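Local coordinates for protein D,D-dipeptidase/D,D-carboxypeptidase (Enterococcus faecalis, PDB 4MUQ) that hydrolyses D-Ala-D-Ala as a zinc-dependent D,D-dipeptidase of vancomycin resistance and probably also acts as a D,D-carboxypeptidase, at residues E12-V21 / Q236-V246; D94-L102 / T160-H168. All coordinates share one frame; numbering follows the deposited sequence.

Contact 1 (E12-V21 / Q236-V246)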
loop_
_atom_site.group_PDB
_atom_site.type_symbol
_atom_site.label_atom_id
_atom_site.label_comp_id
_atom_site.label_asym_id
_atom_site.label_seq_id
_atom_site.Cartn_x
_atom_site.Cartn_y
_atom_site.Cartn_z
ATOM N N GLU A 12 -13.049 9.919 7.729
ATOM C CA GLU A 12 -12.898 8.847 6.751
ATOM C C GLU A 12 -11.713 9.069 5.811
ATOM O O GLU A 12 -11.301 8.147 5.100
ATOM C CB GLU A 12 -14.194 8.643 5.962
ATOM C CG GLU A 12 -15.357 8.175 6.831
ATOM C CD GLU A 12 -16.570 7.772 6.015
ATOM O OE1 GLU A 12 -16.459 6.817 5.218
ATOM O OE2 GLU A 12 -17.634 8.411 6.172
ATOM N N ILE A 13 -11.124 10.267 5.831
ATOM C CA ILE A 13 -9.883 10.465 5.067
ATOM C C ILE A 13 -8.731 9.622 5.613
ATOM O O ILE A 13 -7.706 9.465 4.958
ATOM C CB ILE A 13 -9.421 11.955 4.962
ATOM C CG1 ILE A 13 -8.949 12.504 6.307
ATOM C CG2 ILE A 13 -10.503 12.842 4.368
ATOM C CD1 ILE A 13 -8.292 13.869 6.191
ATOM N N TYR A 14 -8.910 9.069 6.806
ATOM C CA TYR A 14 -7.854 8.322 7.468
ATOM C C TYR A 14 -8.053 6.815 7.327
ATOM O O TYR A 14 -7.358 6.027 7.990
ATOM C CB TYR A 14 -7.745 8.762 8.932
ATOM C CG TYR A 14 -7.514 10.253 9.093
ATOM C CD1 TYR A 14 -6.360 10.856 8.596
ATOM C CD2 TYR A 14 -8.456 11.061 9.727
ATOM C CE1 TYR A 14 -6.149 12.215 8.728
ATOM C CE2 TYR A 14 -8.250 12.418 9.866
ATOM C CZ TYR A 14 -7.096 12.990 9.375
ATOM O OH TYR A 14 -6.902 14.348 9.513
ATOM N N CYS A 15 -8.953 6.417 6.425
ATOM C CA CYS A 15 -9.188 5.011 6.089
ATOM C C CYS A 15 -9.045 4.751 4.590
ATOM O O CYS A 15 -9.337 5.630 3.786
ATOM C CB CYS A 15 -10.599 4.593 6.516
ATOM S SG CYS A 15 -10.976 4.832 8.269
ATOM N N GLY A 16 -8.610 3.548 4.210
ATOM C CA GLY A 16 -8.632 3.147 2.806
ATOM C C GLY A 16 -7.327 2.613 2.229
ATOM O O GLY A 16 -6.265 2.693 2.869
ATOM N N ASN A 17 -7.407 2.096 1.004
ATOM C CA ASN A 17 -6.246 1.486 0.344
ATOM C C ASN A 17 -5.142 2.464 -0.020
ATOM O O ASN A 17 -4.000 2.057 -0.250
ATOM C CB ASN A 17 -6.638 0.782 -0.960
ATOM C CG ASN A 17 -7.442 -0.478 -0.747
ATOM O OD1 ASN A 17 -7.459 -1.050 0.340
ATOM N ND2 ASN A 17 -8.091 -0.939 -1.814
ATOM N N LEU A 18 -5.486 3.748 -0.120
ATOM C CA LEU A 18 -4.538 4.743 -0.620
ATOM C C LEU A 18 -3.975 5.682 0.444
ATOM O O LEU A 18 -3.438 6.742 0.118
ATOM C CB LEU A 18 -5.154 5.541 -1.771
ATOM C CG LEU A 18 -5.278 4.755 -3.077
ATOM C CD1 LEU A 18 -6.260 5.411 -4.030
ATOM C CD2 LEU A 18 -3.900 4.674 -3.726
ATOM N N LEU A 19 -4.055 5.291 1.714
ATOM C CA LEU A 19 -3.474 6.117 2.760
ATOM C C LEU A 19 -1.996 6.346 2.525
ATOM O O LEU A 19 -1.228 5.390 2.349
ATOM C CB LEU A 19 -3.620 5.446 4.130
ATOM C CG LEU A 19 -5.048 5.192 4.591
ATOM C CD1 LEU A 19 -5.021 4.442 5.909
ATOM C CD2 LEU A 19 -5.844 6.504 4.716
ATOM N N LEU A 20 -1.573 7.602 2.580
ATOM C CA LEU A 20 -0.151 7.898 2.622
ATOM C C LEU A 20 0.298 7.982 4.078
ATOM O O LEU A 20 -0.076 8.916 4.797
ATOM C CB LEU A 20 0.143 9.214 1.904
ATOM C CG LEU A 20 1.614 9.642 1.931
ATOM C CD1 LEU A 20 2.512 8.584 1.289
ATOM C CD2 LEU A 20 1.791 10.957 1.221
ATOM N N VAL A 21 1.073 6.993 4.521
ATOM C CA VAL A 21 1.536 6.912 5.904
ATOM C C VAL A 21 3.050 7.036 5.887
ATOM O O VAL A 21 3.739 6.214 5.273
ATOM C CB VAL A 21 1.157 5.567 6.550
ATOM C CG1 VAL A 21 1.657 5.497 7.994
ATOM C CG2 VAL A 21 -0.354 5.373 6.504
ATOM N N GLN A 236 -14.735 2.348 -5.871
ATOM C CA GLN A 236 -14.007 2.345 -4.610
ATOM C C GLN A 236 -13.750 3.778 -4.196
ATOM O O GLN A 236 -13.596 4.661 -5.046
ATOM C CB GLN A 236 -12.650 1.668 -4.767
ATOM C CG GLN A 236 -12.693 0.192 -5.083
ATOM C CD GLN A 236 -11.390 -0.279 -5.698
ATOM O OE1 GLN A 236 -11.073 0.067 -6.837
ATOM N NE2 GLN A 236 -10.621 -1.056 -4.943
ATOM N N ILE A 237 -13.712 4.005 -2.889
ATOM C CA ILE A 237 -13.305 5.287 -2.338
ATOM C C ILE A 237 -12.277 5.053 -1.243
ATOM O O ILE A 237 -12.437 4.154 -0.411
ATOM C CB ILE A 237 -14.505 6.064 -1.748
ATOM C CG1 ILE A 237 -15.582 6.267 -2.814
ATOM C CG2 ILE A 237 -14.041 7.408 -1.180
ATOM C CD1 ILE A 237 -16.848 6.927 -2.301
ATOM N N SER A 238 -11.213 5.845 -1.249
ATOM C CA SER A 238 -10.232 5.787 -0.168
ATOM C C SER A 238 -9.902 7.194 0.296
ATOM O O SER A 238 -9.888 8.126 -0.504
ATOM C CB SER A 238 -8.936 5.130 -0.653
ATOM O OG SER A 238 -7.960 5.136 0.384
ATOM N N GLY A 239 -9.608 7.352 1.578
ATOM C CA GLY A 239 -8.925 8.552 2.022
ATOM C C GLY A 239 -7.470 8.525 1.568
ATOM O O GLY A 239 -6.907 7.447 1.262
ATOM N N ASN A 240 -6.826 9.690 1.553
ATOM C CA ASN A 240 -5.392 9.725 1.272
ATOM C C ASN A 240 -4.534 9.934 2.521
ATOM O O ASN A 240 -3.305 10.040 2.434
ATOM C CB ASN A 240 -5.037 10.734 0.178
ATOM C CG ASN A 240 -5.289 12.183 0.582
ATOM O OD1 ASN A 240 -5.632 12.496 1.733
ATOM N ND2 ASN A 240 -5.117 13.086 -0.380
ATOM N N ASN A 241 -5.207 9.991 3.670
ATOM C CA ASN A 241 -4.585 10.153 4.991
ATOM C C ASN A 241 -4.172 11.585 5.304
ATOM O O ASN A 241 -3.531 11.848 6.325
ATOM C CB ASN A 241 -3.381 9.209 5.195
ATOM C CG ASN A 241 -3.156 8.873 6.650
ATOM O OD1 ASN A 241 -4.109 8.700 7.416
ATOM N ND2 ASN A 241 -1.884 8.777 7.052
ATOM N N ILE A 242 -4.562 12.516 4.438
ATOM C CA ILE A 242 -4.088 13.889 4.570
ATOM C C ILE A 242 -5.210 14.919 4.478
ATOM O O ILE A 242 -5.438 15.698 5.404
ATOM C CB ILE A 242 -3.042 14.232 3.479
ATOM C CG1 ILE A 242 -1.930 13.185 3.423
ATOM C CG2 ILE A 242 -2.467 15.629 3.706
ATOM C CD1 ILE A 242 -0.955 13.414 2.273
ATOM N N ASP A 243 -5.920 14.922 3.356
ATOM C CA ASP A 243 -6.791 16.046 3.077
ATOM C C ASP A 243 -7.993 15.730 2.213
ATOM O O ASP A 243 -8.750 16.631 1.901
ATOM C CB ASP A 243 -5.977 17.191 2.446
ATOM C CG ASP A 243 -5.187 16.747 1.211
ATOM O OD1 ASP A 243 -5.658 15.844 0.489
ATOM O OD2 ASP A 243 -4.101 17.318 0.958
ATOM N N GLY A 244 -8.184 14.481 1.812
ATOM C CA GLY A 244 -9.293 14.188 0.919
ATOM C C GLY A 244 -9.398 12.736 0.500
ATOM O O GLY A 244 -8.823 11.821 1.128
ATOM N N PHE A 245 -10.134 12.533 -0.588
ATOM C CA PHE A 245 -10.527 11.211 -1.020
ATOM C C PHE A 245 -10.117 10.968 -2.462
ATOM O O PHE A 245 -10.085 11.899 -3.281
ATOM C CB PHE A 245 -12.045 11.040 -0.876
ATOM C CG PHE A 245 -12.558 11.255 0.522
ATOM C CD1 PHE A 245 -12.477 10.236 1.469
ATOM C CD2 PHE A 245 -13.106 12.472 0.898
ATOM C CE1 PHE A 245 -12.950 10.429 2.759
ATOM C CE2 PHE A 245 -13.578 12.674 2.190
ATOM C CZ PHE A 245 -13.500 11.647 3.123
ATOM N N VAL A 246 -9.812 9.712 -2.768
ATOM C CA VAL A 246 -9.596 9.273 -4.134
ATOM C C VAL A 246 -10.707 8.298 -4.508
ATOM O O VAL A 246 -10.949 7.306 -3.801
ATOM C CB VAL A 246 -8.228 8.604 -4.298
ATOM C CG1 VAL A 246 -8.054 8.090 -5.723
ATOM C CG2 VAL A 246 -7.137 9.599 -3.963
HETATM O O HOH W 1 -4.817 6.884 9.266
HETATM O O HOH W 2 -4.498 15.616 7.897
HETATM O O HOH W 3 -9.998 1.872 -0.462
#
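S238 OG reaches into the type I turn G16-L19 and accepts the N-H of L18 at 2.9 Å (N-H...O angle 160°). Its chi1 of 177° sets OG opposite the backbone N, where it also donates to G239 O, so the hydroxyl ties the turn to its own strand. Next, G239 N bonds C15 O at 2.8 Å. Having no side chain, G239 lets I13 O come to 3.3 Å from its CA, a CA-H...O contact. The turn 240-243 of the beta hairpin is shaped from within: N240 OD1 accepts from I242 N, an Asx turn, and from D243 N, which makes the Asx motif, with G244 N as third donor. The backbone O of N240 accepts from L20 N. N241 has the largest area buried by the other segment, 113 Å². Its backbone N donates to I13 O, and its amide ND2 to L20 O at 2.9 Å, with that oxygen 7° out of the amide plane. P26 O is a second acceptor for ND2. On the other branch, OD1 meets the edge of the Y14 ring, 3.3 Å from CD1, the two planes nearly perpendicular, and a water bridges OD1 to Y14 O. I242 turns CD1 onto L20 CD2. Under I13, the F245 ring receives CG2 over one face, 3.8 Å from its centroid, and V246 CG1 closes on L18 CD1 at 3.6 Å. All five direct hydrogen bonds use main-chain atoms of 12-21, so the polar part depends on that loop's backbone shape rather than side-chain identity; its I13, L18 and L20 add the apolar part.

Contact 2 (D94-L102 / T160-H168). With ZN (zinc ion), chain B; LY0 ((2R)-3-[(R)-[(1R)-1-aminoethyl](hydroxy)phosphoryl]-2-methylpropanoic acid), chain C; 2D8 ((2R)-3-[(R)-[(1S)-1-aminoethyl](hydroxy)phosphoryl]-2-methylpropanoic acid), chain D; PE3 (3,6,9,12,15,18,21,24,27,30,33,36,39-tridecaoxahentetracontane-1,41-diol), chain J.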
loop_
_atom_site.group_PDB
_atom_site.type_symbol
_atom_site.label_atom_id
_atom_site.label_comp_id
_atom_site.label_asym_id
_atom_site.label_seq_id
_atom_site.Cartn_x
_atom_site.Cartn_y
_atom_site.Cartn_z
ATOM N N ASP A 94 21.159 6.246 13.571
ATOM C CA ASP A 94 21.147 6.577 12.147
ATOM C C ASP A 94 20.514 5.467 11.306
ATOM O O ASP A 94 19.667 5.719 10.443
ATOM C CB ASP A 94 22.563 6.827 11.640
ATOM C CG ASP A 94 23.179 8.085 12.202
ATOM O OD1 ASP A 94 22.423 8.944 12.708
ATOM O OD2 ASP A 94 24.420 8.217 12.120
ATOM N N PHE A 95 20.940 4.232 11.557
ATOM C CA PHE A 95 20.369 3.091 10.856
ATOM C C PHE A 95 18.871 2.990 11.106
ATOM O O PHE A 95 18.084 2.783 10.183
ATOM C CB PHE A 95 21.072 1.786 11.263
ATOM C CG PHE A 95 20.489 0.555 10.605
ATOM C CD1 PHE A 95 21.052 0.049 9.433
ATOM C CD2 PHE A 95 19.382 -0.086 11.147
ATOM C CE1 PHE A 95 20.495 -1.065 8.815
ATOM C CE2 PHE A 95 18.824 -1.189 10.548
ATOM C CZ PHE A 95 19.384 -1.687 9.378
ATOM N N THR A 96 18.485 3.100 12.371
ATOM C CA THR A 96 17.085 2.957 12.732
ATOM C C THR A 96 16.205 4.005 12.054
ATOM O O THR A 96 15.145 3.676 11.537
ATOM C CB THR A 96 16.932 3.027 14.239
ATOM O OG1 THR A 96 17.746 2.004 14.825
ATOM C CG2 THR A 96 15.482 2.821 14.653
ATOM N N ARG A 97 16.655 5.251 12.039
ATOM C CA ARG A 97 15.881 6.306 11.391
ATOM C C ARG A 97 15.675 6.036 9.903
ATOM O O ARG A 97 14.652 6.418 9.337
ATOM C CB ARG A 97 16.554 7.658 11.581
ATOM C CG ARG A 97 16.275 8.316 12.916
ATOM C CD ARG A 97 17.022 9.640 13.034
ATOM N NE ARG A 97 16.664 10.591 11.983
ATOM C CZ ARG A 97 17.363 10.783 10.865
ATOM N NH1 ARG A 97 18.469 10.085 10.635
ATOM N NH2 ARG A 97 16.953 11.674 9.972
ATOM N N LYS A 98 16.641 5.367 9.277
ATOM C CA LYS A 98 16.598 5.088 7.843
ATOM C C LYS A 98 15.846 3.816 7.463
ATOM O O LYS A 98 15.343 3.698 6.338
ATOM C CB LYS A 98 18.023 5.033 7.278
ATOM C CG LYS A 98 18.756 6.375 7.311
ATOM C CD LYS A 98 20.178 6.256 6.761
ATOM C CE LYS A 98 20.826 7.625 6.593
ATOM N NZ LYS A 98 20.230 8.344 5.432
ATOM N N TYR A 99 15.775 2.861 8.375
ATOM C CA TYR A 99 15.225 1.542 8.064
ATOM C C TYR A 99 14.045 1.088 8.922
ATOM O O TYR A 99 13.558 -0.039 8.762
ATOM C CB TYR A 99 16.332 0.482 8.128
ATOM C CG TYR A 99 17.313 0.571 6.995
ATOM C CD1 TYR A 99 17.029 -0.009 5.758
ATOM C CD2 TYR A 99 18.521 1.244 7.131
ATOM C CE1 TYR A 99 17.937 0.064 4.707
ATOM C CE2 TYR A 99 19.430 1.333 6.071
ATOM C CZ TYR A 99 19.130 0.747 4.865
ATOM O OH TYR A 99 20.026 0.837 3.830
ATOM N N VAL A 100 13.617 1.908 9.877
ATOM C CA VAL A 100 12.467 1.535 10.687
ATOM C C VAL A 100 11.550 2.748 10.809
ATOM O O VAL A 100 11.971 3.801 11.288
ATOM C CB VAL A 100 12.860 1.053 12.101
ATOM C CG1 VAL A 100 11.627 0.523 12.797
ATOM C CG2 VAL A 100 13.947 -0.036 12.043
ATOM N N ALA A 101 10.290 2.617 10.394
ATOM C CA ALA A 101 9.358 3.715 10.574
ATOM C C ALA A 101 9.081 3.992 12.056
ATOM O O ALA A 101 9.088 3.081 12.882
ATOM C CB ALA A 101 8.048 3.428 9.849
ATOM N N LEU A 102 8.864 5.250 12.385
ATOM C CA LEU A 102 8.392 5.596 13.724
ATOM C C LEU A 102 7.088 4.854 14.035
ATOM O O LEU A 102 6.255 4.635 13.149
ATOM C CB LEU A 102 8.142 7.096 13.817
ATOM C CG LEU A 102 9.347 8.036 13.788
ATOM C CD1 LEU A 102 8.882 9.480 13.578
ATOM C CD2 LEU A 102 10.126 7.906 15.076
ATOM N N THR A 160 10.622 9.761 0.423
ATOM C CA THR A 160 9.988 8.768 1.294
ATOM C C THR A 160 10.511 8.883 2.725
ATOM O O THR A 160 9.828 8.482 3.676
ATOM C CB THR A 160 10.244 7.326 0.831
ATOM O OG1 THR A 160 11.645 7.051 0.939
ATOM C CG2 THR A 160 9.780 7.111 -0.606
ATOM N N GLY A 161 11.721 9.413 2.883
ATOM C CA GLY A 161 12.369 9.442 4.179
ATOM C C GLY A 161 12.875 8.094 4.677
ATOM O O GLY A 161 13.253 7.987 5.845
ATOM N N ILE A 162 12.884 7.082 3.809
ATOM C CA ILE A 162 13.300 5.732 4.191
ATOM C C ILE A 162 14.308 5.266 3.150
ATOM O O ILE A 162 14.142 5.538 1.960
ATOM C CB ILE A 162 12.063 4.791 4.242
ATOM C CG1 ILE A 162 11.101 5.217 5.374
ATOM C CG2 ILE A 162 12.468 3.316 4.389
ATOM C CD1 ILE A 162 11.667 5.094 6.781
ATOM N N SER A 163 15.348 4.564 3.575
ATOM C CA SER A 163 16.335 4.051 2.632
ATOM C C SER A 163 15.734 2.996 1.709
ATOM O O SER A 163 14.704 2.405 1.997
ATOM C CB SER A 163 17.510 3.460 3.399
ATOM O OG SER A 163 18.283 4.491 3.978
ATOM N N HIS A 164 16.397 2.794 0.576
ATOM C CA HIS A 164 16.098 1.719 -0.363
ATOM C C HIS A 164 15.817 0.399 0.372
ATOM O O HIS A 164 16.677 -0.086 1.115
ATOM C CB HIS A 164 17.325 1.568 -1.258
ATOM C CG HIS A 164 17.239 0.472 -2.273
ATOM N ND1 HIS A 164 18.368 -0.083 -2.825
ATOM C CD2 HIS A 164 16.183 -0.156 -2.847
ATOM C CE1 HIS A 164 18.018 -1.017 -3.696
ATOM N NE2 HIS A 164 16.702 -1.067 -3.744
ATOM N N GLU A 165 14.641 -0.182 0.134
ATOM C CA GLU A 165 14.299 -1.500 0.690
ATOM C C GLU A 165 13.801 -2.424 -0.416
ATOM O O GLU A 165 12.685 -2.290 -0.890
ATOM C CB GLU A 165 13.256 -1.377 1.799
ATOM C CG GLU A 165 13.724 -0.549 2.985
ATOM C CD GLU A 165 12.877 -0.777 4.203
ATOM O OE1 GLU A 165 11.701 -1.173 4.019
ATOM O OE2 GLU A 165 13.402 -0.569 5.306
ATOM N N PRO A 166 14.633 -3.370 -0.843
ATOM C CA PRO A 166 14.193 -4.307 -1.884
ATOM C C PRO A 166 12.958 -5.137 -1.511
ATOM O O PRO A 166 12.253 -5.606 -2.410
ATOM C CB PRO A 166 15.413 -5.211 -2.055
ATOM C CG PRO A 166 16.592 -4.287 -1.771
ATOM C CD PRO A 166 16.091 -3.419 -0.627
ATOM N N TRP A 167 12.694 -5.287 -0.212
ATOM C CA TRP A 167 11.788 -6.331 0.290
ATOM C C TRP A 167 10.381 -5.890 0.670
ATOM O O TRP A 167 9.544 -6.749 0.928
ATOM C CB TRP A 167 12.398 -6.979 1.536
ATOM C CG TRP A 167 12.653 -5.959 2.619
ATOM C CD1 TRP A 167 11.745 -5.454 3.514
ATOM C CD2 TRP A 167 13.896 -5.295 2.896
ATOM N NE1 TRP A 167 12.350 -4.523 4.324
ATOM C CE2 TRP A 167 13.670 -4.410 3.970
ATOM C CE3 TRP A 167 15.176 -5.363 2.332
ATOM C CZ2 TRP A 167 14.677 -3.594 4.491
ATOM C CZ3 TRP A 167 16.182 -4.553 2.858
ATOM C CH2 TRP A 167 15.916 -3.669 3.916
ATOM N N HIS A 168 10.134 -4.583 0.759
ATOM C CA HIS A 168 8.892 -4.056 1.328
ATOM C C HIS A 168 7.898 -3.643 0.248
ATOM O O HIS A 168 8.174 -2.752 -0.569
ATOM C CB HIS A 168 9.216 -2.892 2.280
ATOM C CG HIS A 168 8.014 -2.241 2.893
ATOM N ND1 HIS A 168 7.756 -2.273 4.251
ATOM C CD2 HIS A 168 7.037 -1.487 2.339
ATOM C CE1 HIS A 168 6.653 -1.584 4.497
ATOM N NE2 HIS A 168 6.205 -1.091 3.354
HETATM ZN ZN ZN B . 8.369 -3.577 5.746
HETATM P P LY0 C . 10.449 -2.381 7.305
HETATM C C1 LY0 C . 11.548 -2.808 9.654
HETATM N N1 LY0 C . 13.026 -2.793 7.841
HETATM C C2 LY0 C . 11.752 -3.258 8.222
HETATM C C4 LY0 C . 10.640 -0.586 7.496
HETATM C C5 LY0 C . 9.379 0.193 7.282
HETATM C C6 LY0 C . 8.523 0.151 8.538
HETATM C C7 LY0 C . 9.754 1.613 6.894
HETATM O O31 LY0 C . 9.077 -2.775 7.900
HETATM O O32 LY0 C . 10.437 -2.865 5.819
HETATM O O61 LY0 C . 7.313 0.181 8.382
HETATM O O62 LY0 C . 9.065 0.125 9.630
HETATM C C4 2D8 D . 10.636 -0.580 7.488
HETATM C C5 2D8 D . 9.375 0.196 7.280
HETATM C C6 2D8 D . 8.522 0.151 8.539
HETATM C C7 2D8 D . 9.753 1.615 6.894
HETATM N N1 2D8 D . 11.811 -4.553 7.934
HETATM P P 2D8 D . 10.450 -2.375 7.301
HETATM C C1 2D8 D . 11.573 -2.826 9.639
HETATM C C2 2D8 D . 11.823 -3.169 8.183
HETATM O O31 2D8 D . 9.089 -2.777 7.915
HETATM O O32 2D8 D . 10.438 -2.867 5.817
HETATM O O61 2D8 D . 7.313 0.181 8.383
HETATM O O62 2D8 D . 9.065 0.125 9.630
HETATM O O40 PE3 J . 23.375 6.090 15.000
HETATM C C39 PE3 J . 24.738 6.098 14.565
HETATM C C38 PE3 J . 25.782 5.844 15.657
HETATM O O37 PE3 J . 25.755 4.589 16.388
HETATM C C36 PE3 J . 25.873 3.450 15.520
HETATM C C35 PE3 J . 26.035 2.057 16.162
HETATM O O34 PE3 J . 25.088 1.442 17.073
HETATM C C33 PE3 J . 24.967 2.117 18.328
HETATM C C32 PE3 J . 23.962 1.315 19.130
HETATM O O31 PE3 J . 24.501 -0.010 19.257
HETATM O O HOH W 4 15.061 8.664 7.732
HETATM O O HOH W 5 19.303 -0.373 1.557
#
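Two acceptors, Y99 O and E165 OE2, lie 3.5 Å apart without a bond between them, and the amino group of one of the two superposed inhibitor diastereomers, LY0, sits beside both. In LY0, N1 is 3.0 Å from Y99 O and makes a weak bond of 3.4 Å to E165 OE2; 2D8, which shares the same phosphinate position, turns its amino group another way, so this placement, seen in one of two superposed copies, is tentative. The carboxylate of E165 lies at the edge of the Y99 ring, its plane only 18° from that of the ring. Its other oxygen, OE1, is 2.8 Å from the phosphinate O32. Over the face of the same ring comes S163 CB, 3.8 Å from the centroid and offset toward the rim, a CH-pi contact. K98, the residue before Y99 near the end of helix 93-99, accepts S163 N through its O at 2.9 Å, in the carbonyl plane (N-H...O angle 166°). Waters extend this seam, one joining R97 O to G161 O and another joining Y99 OH to H164 O. In the hedgehog/DD-peptidase fold of this M15B enzyme, the run E165-P166-W167-H168 leads into strand 168-171 and carries a zinc ligand: H168 ND1 binds the metal at 2.1 Å, with H108 and D115 as the other protein ligands and both phosphinate oxygens completing the site. W167 has chi1 58°, its CG between the backbone N and carbonyl carbon, and directs the indole edge at O32, where NE1 donates in the ring plane at 2.9 Å. Past the helix end, A101 N donates to the inhibitor carboxylate O62. R75, Q80 and S106 also hydrogen-bond the inhibitor.

Overall arrangement
The centres of the two contacts are 23 Å apart, and their nearest atoms remain about 7 Å apart without touching. Contact 2 is nested within the chain loop that contact 1 closes, so the order is 12-21, 94-102, 160-168, 236-246. They belong to different antiparallel sheets: contact 1 uses strands 234-239 and 244-250, whereas contact 2 runs into strand 168-171, beside strand 113-118. Contact 2 forms part of the zinc and inhibitor site; contact 1 joins the N-terminal loop between strands 3-9 and 35-39 to the C-terminal sheet. R170 hydrogen-bonds N17 O and L19 O, tying that loop to the strand that starts at H168, whose side chain is about 9 Å from that of V21.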